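Local coordinates for RhCC (PDB 4U5R), which acts as an unusual cofactor-independent oxygenase of the tautomerase superfamily, binds magnesium, and is built as a trimer of beta-alpha-beta subunits, at residues S21-S26 and E87-P92; L66-R71 and A80-V85; R71-A76 and I105-M110. The protein carries 1 engineered substitution. All coordinates share one frame; numbering follows the deposited sequence.

How the contacts relate
All three contacts lie in the tautomerase-like beta-alpha-beta fold, where strands 61-68 and 100-107 are parallel neighbours in one sheet and helix 76-90 connects them. Contact 1 sets this helix against helix 14-32; contact 2, about 12 Å away between centres, joins an earlier part of it to the end of strand 61-68. The centres of contacts 2 and 3 are about 7 Å apart; the two share Arg71 and touch through probable backbone hydrogen bonds between the strands. In the chain the segments run 21-26, 66-71, 71-76, 80-85, 87-92 and 105-110. Contacts 2 and 3 thus join strand, loop and helix near Ala106, the engineered magnesium-site position, whereas contact 1 is a surface helix-helix contact away from it.

Contact 1: S21-S26 and E87-P92; sequences SEAITS and EEKLAP
Ala23 and Lys89 meet where helix 14-32 and helix 76-90, the two helices of the tautomerase-superfamily beta-alpha-beta fold, come side by side. The backbones are near here, with Ala23 CA and Lys89 CA 5.9 Å apart, a spacing allowed by the small side chain of Ala23. The two CB atoms face each other at 4.1 Å, from Ala23 CB to Lys89 CB.

Beyond this point the lysine chain turns and runs alongside the other helix. Its CG stands beside the backbone N, and a bend at the next bond (chi2 -59°) directs the remaining extended chain past the Ala23 carbonyl toward Ser26. The methylenes slide by that carbonyl, Lys89 CD coming to 3.8 Å from Ala23 O. Ile27, one residue past 21-26, also touches the lysine chain, while Leu90 turns to Leu20 and to Ile103 of strand 100-107.

At its end the ammonium reaches the Ser26 hydroxyl, but their direct hydrogen bond is weak, with Lys89 NZ 3.4 Å from Ser26 OG. Two waters bridge the same pair: each accepts from the ammonium and donates to the hydroxyl, water 1 being 2.9 Å from Lys89 NZ. Toward Lys89 the hydroxyl serves as an acceptor, shared between the two waters and the weak direct bond. Its own proton is directed back into the helix: with OG set between the backbone N and the carbonyl carbon (chi1 78°), Ser26 OG donates to Ala23 O at 2.5 Å, a distance so unusually short that its exact value is doubtful.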
loop_
_atom_site.group_PDB
_atom_site.type_symbol
_atom_site.label_atom_id
_atom_site.label_comp_id
_atom_site.label_asym_id
_atom_site.label_seq_id
_atom_site.Cartn_x
_atom_site.Cartn_y
_atom_site.Cartn_z
ATOM N N SER B 21 -14.305 13.175 -3.486
ATOM C CA SER B 21 -13.591 13.184 -2.204
ATOM C C SER B 21 -14.482 13.716 -1.082
ATOM O O SER B 21 -14.371 13.273 0.066
ATOM C CB SER B 21 -12.290 13.995 -2.292
ATOM O OG SER B 21 -12.518 15.360 -2.600
ATOM N N GLU B 22 -15.379 14.643 -1.411
ATOM C CA GLU B 22 -16.364 15.115 -0.447
ATOM C C GLU B 22 -17.312 13.977 -0.029
ATOM O O GLU B 22 -17.624 13.809 1.159
ATOM C CB GLU B 22 -17.148 16.297 -1.035
ATOM C CG GLU B 22 -18.339 16.709 -0.215
ATOM C CD GLU B 22 -17.952 17.219 1.155
ATOM O OE1 GLU B 22 -16.801 17.683 1.314
ATOM O OE2 GLU B 22 -18.803 17.158 2.070
ATOM N N ALA B 23 -17.753 13.182 -0.999
ATOM C CA ALA B 23 -18.647 12.071 -0.694
ATOM C C ALA B 23 -17.970 11.024 0.180
ATOM O O ALA B 23 -18.571 10.493 1.119
ATOM C CB ALA B 23 -19.158 11.435 -1.982
ATOM N N ILE B 24 -16.714 10.732 -0.141
ATOM C CA ILE B 24 -15.919 9.785 0.628
ATOM C C ILE B 24 -15.698 10.310 2.052
ATOM O O ILE B 24 -15.909 9.583 3.021
ATOM C CB ILE B 24 -14.573 9.519 -0.068
ATOM C CG1 ILE B 24 -14.814 8.710 -1.345
ATOM C CG2 ILE B 24 -13.618 8.792 0.869
ATOM C CD1 ILE B 24 -13.640 8.710 -2.289
ATOM N N THR B 25 -15.341 11.590 2.162
ATOM C CA THR B 25 -15.203 12.242 3.464
ATOM C C THR B 25 -16.495 12.149 4.273
ATOM O O THR B 25 -16.463 11.887 5.479
ATOM C CB THR B 25 -14.813 13.719 3.290
ATOM O OG1 THR B 25 -13.548 13.793 2.626
ATOM C CG2 THR B 25 -14.718 14.444 4.646
ATOM N N SER B 26 -17.637 12.346 3.611
ATOM C CA SER B 26 -18.921 12.295 4.324
ATOM C C SER B 26 -19.192 10.936 5.014
ATOM O O SER B 26 -19.830 10.893 6.066
ATOM C CB SER B 26 -20.069 12.641 3.370
ATOM O OG SER B 26 -20.405 11.543 2.539
ATOM N N GLU B 87 -19.440 1.778 -1.824
ATOM C CA GLU B 87 -19.903 1.567 -3.195
ATOM C C GLU B 87 -20.995 2.566 -3.546
ATOM O O GLU B 87 -21.076 3.041 -4.679
ATOM C CB GLU B 87 -20.410 0.131 -3.398
ATOM C CG GLU B 87 -19.337 -0.940 -3.269
ATOM C CD GLU B 87 -18.375 -0.988 -4.445
ATOM O OE1 GLU B 87 -18.576 -0.250 -5.439
ATOM O OE2 GLU B 87 -17.405 -1.773 -4.359
ATOM N N GLU B 88 -21.816 2.896 -2.555
ATOM C CA GLU B 88 -22.876 3.884 -2.734
ATOM C C GLU B 88 -22.321 5.255 -3.136
ATOM O O GLU B 88 -22.867 5.903 -4.026
ATOM C CB GLU B 88 -23.717 3.988 -1.453
ATOM C CG GLU B 88 -24.846 2.966 -1.383
ATOM C CD GLU B 88 -25.577 2.958 -0.050
ATOM O OE1 GLU B 88 -25.290 3.825 0.806
ATOM O OE2 GLU B 88 -26.434 2.068 0.149
ATOM N N LYS B 89 -21.228 5.683 -2.504
ATOM C CA LYS B 89 -20.598 6.970 -2.831
ATOM C C LYS B 89 -19.874 6.959 -4.175
ATOM O O LYS B 89 -19.831 7.964 -4.880
ATOM C CB LYS B 89 -19.602 7.371 -1.737
ATOM C CG LYS B 89 -20.187 7.380 -0.337
ATOM C CD LYS B 89 -21.364 8.347 -0.261
ATOM C CE LYS B 89 -21.866 8.494 1.170
ATOM N NZ LYS B 89 -22.912 9.554 1.286
ATOM N N LEU B 90 -19.285 5.817 -4.513
ATOM C CA LEU B 90 -18.512 5.684 -5.744
ATOM C C LEU B 90 -19.373 5.600 -6.997
ATOM O O LEU B 90 -18.965 6.069 -8.063
ATOM C CB LEU B 90 -17.623 4.437 -5.685
ATOM C CG LEU B 90 -16.490 4.372 -4.661
ATOM C CD1 LEU B 90 -15.908 2.969 -4.661
ATOM C CD2 LEU B 90 -15.418 5.383 -4.979
ATOM N N ALA B 91 -20.558 5.005 -6.872
ATOM C CA ALA B 91 -21.382 4.646 -8.038
ATOM C C ALA B 91 -21.669 5.788 -9.028
ATOM O O ALA B 91 -21.599 5.563 -10.230
ATOM C CB ALA B 91 -22.699 4.030 -7.571
ATOM N N PRO B 92 -21.982 7.010 -8.543
ATOM C CA PRO B 92 -22.254 8.066 -9.532
ATOM C C PRO B 92 -21.072 8.443 -10.426
ATOM O O PRO B 92 -21.290 8.885 -11.568
ATOM C CB PRO B 92 -22.665 9.258 -8.656
ATOM C CG PRO B 92 -23.242 8.614 -7.437
ATOM C CD PRO B 92 -22.313 7.460 -7.178
HETATM O O HOH W 1 -22.501 12.259 0.465
HETATM O O HOH W 2 -22.394 9.552 4.193
#

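Contact 2: L66-R71 and A80-V85; sequences LDHIAR and ALMMTV
His68 NE2 is hydrogen-bonded to Tyr28 OH of helix 14-32, and beside that atom the same imidazole meets Met82 of helix 76-90. Tyr28 holds the NE2 side of the ring, and the two rings also touch, their planes at about 80° to each other. Met82 adds a Met-aromatic contact at the ring edge. Its sulfur lies in the imidazole plane, 89° off the ring normal, with Met82 SD 3.7 Å from His68 CE1. The thioether is thus directed at the rim of the ring rather than above it.

The two side chains approach from opposite directions, His68 from the strand and Met82 from the helix. Met82 sends its CG away from the backbone N (chi1 172°), and the chain then bends at both following torsions, laying the thioether along the CE1-NE2 edge of the imidazole. As a result Met82 CE stands 4.0 Å from His68 NE2 and at the same distance from CE1. The methyl also makes the one apolar side-chain contact between the segments, a loose one, with Met82 CE 4.5 Å from Leu66 CD1.

Leu66 and His68, two residues apart on the strand, both point to the helix; Asp67 between them instead bridges to Arg65 of its own chain and to Arg65 of the second subunit. Met73, from the loop between strand and helix, packs on both His68 and Met82. The contact is buried within the beta-alpha-beta unit of strand 61-68, helix 76-90 and strand 100-107: Met82 lies over the end of the first strand, Tyr28 of helix 14-32 touches Leu66, His68 and Met82, and Ile103 and Ile105 of the adjacent parallel strand pack against Leu66.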
loop_
_atom_site.group_PDB
_atom_site.type_symbol
_atom_site.label_atom_id
_atom_site.label_comp_id
_atom_site.label_asym_id
_atom_site.label_seq_id
_atom_site.Cartn_x
_atom_site.Cartn_y
_atom_site.Cartn_z
ATOM N N LEU B 66 -7.675 1.324 0.053
ATOM C CA LEU B 66 -7.627 2.253 1.168
ATOM C C LEU B 66 -7.123 1.591 2.422
ATOM O O LEU B 66 -7.353 0.412 2.608
ATOM C CB LEU B 66 -9.009 2.877 1.372
ATOM C CG LEU B 66 -10.248 1.994 1.570
ATOM C CD1 LEU B 66 -11.181 2.533 2.645
ATOM C CD2 LEU B 66 -10.981 1.821 0.251
ATOM N N ASP B 67 -6.365 2.340 3.231
ATOM C CA ASP B 67 -6.072 1.956 4.615
ATOM C C ASP B 67 -7.007 2.638 5.595
ATOM O O ASP B 67 -7.297 3.833 5.465
ATOM C CB ASP B 67 -4.637 2.329 5.023
ATOM C CG ASP B 67 -3.564 1.540 4.279
ATOM O OD1 ASP B 67 -3.771 0.374 3.910
ATOM O OD2 ASP B 67 -2.464 2.093 4.105
ATOM N N HIS B 68 -7.447 1.889 6.601
ATOM C CA HIS B 68 -8.114 2.466 7.754
ATOM C C HIS B 68 -7.138 2.442 8.905
ATOM O O HIS B 68 -6.579 1.384 9.213
ATOM C CB HIS B 68 -9.371 1.683 8.110
ATOM C CG HIS B 68 -10.572 2.064 7.305
ATOM N ND1 HIS B 68 -11.813 1.520 7.542
ATOM C CD2 HIS B 68 -10.735 2.951 6.290
ATOM C CE1 HIS B 68 -12.692 2.049 6.710
ATOM N NE2 HIS B 68 -12.064 2.920 5.938
ATOM N N ILE B 69 -6.942 3.603 9.525
ATOM C CA ILE B 69 -5.939 3.791 10.564
ATOM C C ILE B 69 -6.548 4.163 11.900
ATOM O O ILE B 69 -6.132 3.654 12.936
ATOM C CB ILE B 69 -4.944 4.890 10.166
ATOM C CG1 ILE B 69 -4.489 4.678 8.719
ATOM C CG2 ILE B 69 -3.763 4.910 11.132
ATOM C CD1 ILE B 69 -3.996 5.963 8.019
ATOM N N ALA B 70 -7.534 5.055 11.872
ATOM C CA ALA B 70 -8.064 5.638 13.101
ATOM C C ALA B 70 -8.976 4.661 13.841
ATOM O O ALA B 70 -8.933 4.567 15.068
ATOM C CB ALA B 70 -8.802 6.940 12.792
ATOM N N ARG B 71 -9.788 3.914 13.101
ATOM C CA ARG B 71 -10.740 3.005 13.728
ATOM C C ARG B 71 -10.562 1.575 13.234
ATOM O O ARG B 71 -10.127 1.346 12.103
ATOM C CB ARG B 71 -12.182 3.454 13.456
ATOM C CG ARG B 71 -12.540 4.862 13.923
ATOM C CD ARG B 71 -12.782 4.919 15.426
ATOM N NE ARG B 71 -13.570 6.090 15.812
ATOM C CZ ARG B 71 -13.061 7.299 16.024
ATOM N NH1 ARG B 71 -11.759 7.507 15.872
ATOM N NH2 ARG B 71 -13.854 8.303 16.377
ATOM N N ALA B 80 -19.427 -5.027 6.606
ATOM C CA ALA B 80 -20.255 -5.080 5.398
ATOM C C ALA B 80 -20.871 -3.718 5.061
ATOM O O ALA B 80 -20.963 -3.342 3.898
ATOM C CB ALA B 80 -21.347 -6.134 5.551
ATOM N N LEU B 81 -21.283 -2.982 6.088
ATOM C CA LEU B 81 -21.879 -1.666 5.907
ATOM C C LEU B 81 -20.867 -0.669 5.334
ATOM O O LEU B 81 -21.210 0.147 4.483
ATOM C CB LEU B 81 -22.445 -1.161 7.236
ATOM C CG LEU B 81 -23.147 0.195 7.219
ATOM C CD1 LEU B 81 -24.225 0.238 6.146
ATOM C CD2 LEU B 81 -23.747 0.477 8.590
ATOM N N MET B 82 -19.620 -0.755 5.784
ATOM C CA MET B 82 -18.556 0.077 5.229
ATOM C C MET B 82 -18.402 -0.116 3.713
ATOM O O MET B 82 -18.319 0.866 2.951
ATOM C CB MET B 82 -17.221 -0.228 5.921
ATOM C CG MET B 82 -16.019 0.455 5.263
ATOM S SD MET B 82 -16.121 2.242 5.434
ATOM C CE MET B 82 -15.459 2.772 3.856
ATOM N N MET B 83 -18.349 -1.378 3.288
ATOM C CA MET B 83 -18.282 -1.707 1.865
ATOM C C MET B 83 -19.525 -1.218 1.138
ATOM O O MET B 83 -19.437 -0.684 0.032
ATOM C CB MET B 83 -18.115 -3.220 1.655
ATOM C CG MET B 83 -16.906 -3.811 2.364
ATOM S SD MET B 83 -15.380 -2.851 2.174
ATOM C CE MET B 83 -14.985 -2.985 0.420
ATOM N N THR B 84 -20.683 -1.386 1.767
ATOM C CA THR B 84 -21.933 -0.990 1.132
ATOM C C THR B 84 -21.963 0.520 0.918
ATOM O O THR B 84 -22.274 1.000 -0.169
ATOM C CB THR B 84 -23.152 -1.442 1.967
ATOM O OG1 THR B 84 -23.176 -2.875 2.021
ATOM C CG2 THR B 84 -24.450 -0.941 1.344
ATOM N N VAL B 85 -21.604 1.273 1.949
ATOM C CA VAL B 85 -21.628 2.723 1.842
ATOM C C VAL B 85 -20.549 3.256 0.879
ATOM O O VAL B 85 -20.792 4.195 0.118
ATOM C CB VAL B 85 -21.469 3.366 3.231
ATOM C CG1 VAL B 85 -21.413 4.871 3.108
ATOM C CG2 VAL B 85 -22.640 2.961 4.116
#

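Contact 3: R71-A76 and I105-M110; sequences RQMETA and IAETPM. Engineered in segment 105-110: Ala106 (natural residue Asp).
Met73 and Glu107 are joined by the direct hydrogen bond of this contact. The backbone amide of Met73 donates to the carboxylate, with Met73 N 3.0 Å from Glu107 OE2 and an N-H...O angle of 161°. It meets the syn lone pair, on the side of the other oxygen. Glu107 reaches the loop because its chain is extended beyond CG (chi2 -175°).

A water-mediated bond adds a second hold on the same oxygen. Water 3 donates both ways, lying 2.7 Å from Glu107 OE2 and 2.9 Å from Arg71 O, so OE2 accepts two hydrogen bonds and links the carboxylate to two points of the loop backbone. The other oxygen, Glu107 OE1, has a long, weak ion pair with Arg79, whose NH1 also bonds to Met73 O. Arg71 turns its guanidinium elsewhere, to a salt bridge with Glu128.

Van der Waals contacts line the OE2 side of the carboxylate. Gln72 CA approaches Glu107 OE2 to 3.7 Å, and the Met73 side chain, crossing that of Glu107 at a slant, bends at its last torsion to bring Met73 CE within 3.8 Å of OE2. Leu112 of the third subunit packs on Met73 and Ile105.

The loop then enters helix 76-90 at Thr75, an N-cap whose OG1 bonds to Val78 N. This is the opening of a beta-alpha-beta crossover, whose loop is tied to the end of the following parallel strand, one residue beyond Ala106, the engineered position whose natural aspartate belongs to the magnesium site; no magnesium is bound to this chain in the structure.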
loop_
_atom_site.group_PDB
_atom_site.type_symbol
_atom_site.label_atom_id
_atom_site.label_comp_id
_atom_site.label_asym_id
_atom_site.label_seq_id
_atom_site.Cartn_x
_atom_site.Cartn_y
_atom_site.Cartn_z
ATOM N N ARG B 71 -9.788 3.914 13.101
ATOM C CA ARG B 71 -10.740 3.005 13.728
ATOM C C ARG B 71 -10.562 1.575 13.234
ATOM O O ARG B 71 -10.127 1.346 12.103
ATOM C CB ARG B 71 -12.182 3.454 13.456
ATOM C CG ARG B 71 -12.540 4.862 13.923
ATOM C CD ARG B 71 -12.782 4.919 15.426
ATOM N NE ARG B 71 -13.570 6.090 15.812
ATOM C CZ ARG B 71 -13.061 7.299 16.024
ATOM N NH1 ARG B 71 -11.759 7.507 15.872
ATOM N NH2 ARG B 71 -13.854 8.303 16.377
ATOM N N GLN B 72 -10.892 0.615 14.092
ATOM C CA GLN B 72 -11.044 -0.770 13.673
ATOM C C GLN B 72 -12.522 -1.068 13.489
ATOM O O GLN B 72 -13.363 -0.496 14.180
ATOM C CB GLN B 72 -10.442 -1.733 14.698
ATOM C CG GLN B 72 -9.002 -2.130 14.436
ATOM C CD GLN B 72 -8.546 -3.274 15.326
ATOM O OE1 GLN B 72 -8.917 -3.353 16.499
ATOM N NE2 GLN B 72 -7.751 -4.178 14.765
ATOM N N MET B 73 -12.833 -1.963 12.561
ATOM C CA MET B 73 -14.204 -2.413 12.367
ATOM C C MET B 73 -14.317 -3.834 12.900
ATOM O O MET B 73 -13.744 -4.763 12.330
ATOM C CB MET B 73 -14.596 -2.337 10.892
ATOM C CG MET B 73 -14.618 -0.922 10.349
ATOM S SD MET B 73 -14.949 -0.834 8.579
ATOM C CE MET B 73 -13.475 -1.593 7.906
ATOM N N GLU B 74 -15.048 -3.995 14.000
ATOM C CA GLU B 74 -14.958 -5.212 14.803
ATOM C C GLU B 74 -16.070 -6.246 14.596
ATOM O O GLU B 74 -16.023 -7.315 15.199
ATOM C CB GLU B 74 -14.906 -4.835 16.284
ATOM C CG GLU B 74 -13.715 -3.966 16.655
ATOM C CD GLU B 74 -13.590 -3.763 18.153
ATOM O OE1 GLU B 74 -13.989 -4.670 18.914
ATOM O OE2 GLU B 74 -13.100 -2.694 18.568
ATOM N N THR B 75 -17.067 -5.943 13.767
ATOM C CA THR B 75 -18.141 -6.904 13.515
ATOM C C THR B 75 -18.373 -7.069 12.030
ATOM O O THR B 75 -18.069 -6.165 11.255
ATOM C CB THR B 75 -19.479 -6.483 14.165
ATOM O OG1 THR B 75 -19.935 -5.261 13.572
ATOM C CG2 THR B 75 -19.327 -6.298 15.667
ATOM N N ALA B 76 -18.917 -8.220 11.638
ATOM C CA ALA B 76 -19.242 -8.484 10.243
ATOM C C ALA B 76 -20.204 -7.431 9.701
ATOM O O ALA B 76 -20.050 -6.966 8.573
ATOM C CB ALA B 76 -19.839 -9.882 10.088
ATOM N N ILE B 105 -9.835 -2.869 1.252
ATOM C CA ILE B 105 -9.408 -2.147 2.444
ATOM C C ILE B 105 -8.427 -2.957 3.290
ATOM O O ILE B 105 -8.558 -4.171 3.447
ATOM C CB ILE B 105 -10.590 -1.780 3.361
ATOM C CG1 ILE B 105 -11.786 -1.286 2.552
ATOM C CG2 ILE B 105 -10.143 -0.772 4.424
ATOM C CD1 ILE B 105 -12.916 -0.713 3.407
ATOM N N ALA B 106 -7.448 -2.266 3.851
ATOM C CA ALA B 106 -6.568 -2.848 4.848
ATOM C C ALA B 106 -6.681 -2.023 6.127
ATOM O O ALA B 106 -6.981 -0.832 6.074
ATOM C CB ALA B 106 -5.138 -2.881 4.343
ATOM N N GLU B 107 -6.463 -2.659 7.269
ATOM C CA GLU B 107 -6.437 -1.970 8.547
ATOM C C GLU B 107 -4.988 -1.980 9.025
ATOM O O GLU B 107 -4.337 -3.030 9.021
ATOM C CB GLU B 107 -7.378 -2.638 9.562
ATOM C CG GLU B 107 -8.837 -2.668 9.102
ATOM C CD GLU B 107 -9.797 -3.222 10.150
ATOM O OE1 GLU B 107 -9.567 -4.344 10.645
ATOM O OE2 GLU B 107 -10.783 -2.533 10.476
ATOM N N THR B 108 -4.485 -0.801 9.383
ATOM C CA THR B 108 -3.096 -0.622 9.798
ATOM C C THR B 108 -3.077 -0.068 11.228
ATOM O O THR B 108 -4.088 0.464 11.702
ATOM C CB THR B 108 -2.317 0.317 8.825
ATOM O OG1 THR B 108 -2.791 1.657 8.963
ATOM C CG2 THR B 108 -2.501 -0.121 7.359
ATOM N N PRO B 109 -1.950 -0.241 11.947
ATOM C CA PRO B 109 -1.909 0.089 13.385
ATOM C C PRO B 109 -2.132 1.562 13.725
ATOM O O PRO B 109 -1.396 2.444 13.259
ATOM C CB PRO B 109 -0.493 -0.326 13.801
ATOM C CG PRO B 109 -0.074 -1.324 12.810
ATOM C CD PRO B 109 -0.746 -0.973 11.514
ATOM N N MET B 110 -3.125 1.821 14.571
ATOM C CA MET B 110 -3.473 3.190 14.948
ATOM C C MET B 110 -2.320 3.958 15.598
ATOM O O MET B 110 -2.254 5.182 15.493
ATOM C CB MET B 110 -4.679 3.175 15.893
ATOM C CG MET B 110 -5.293 4.541 16.154
ATOM S SD MET B 110 -6.759 4.396 17.200
ATOM C CE MET B 110 -6.061 3.636 18.663
HETATM O O HOH W 3 -11.475 0.046 9.929
#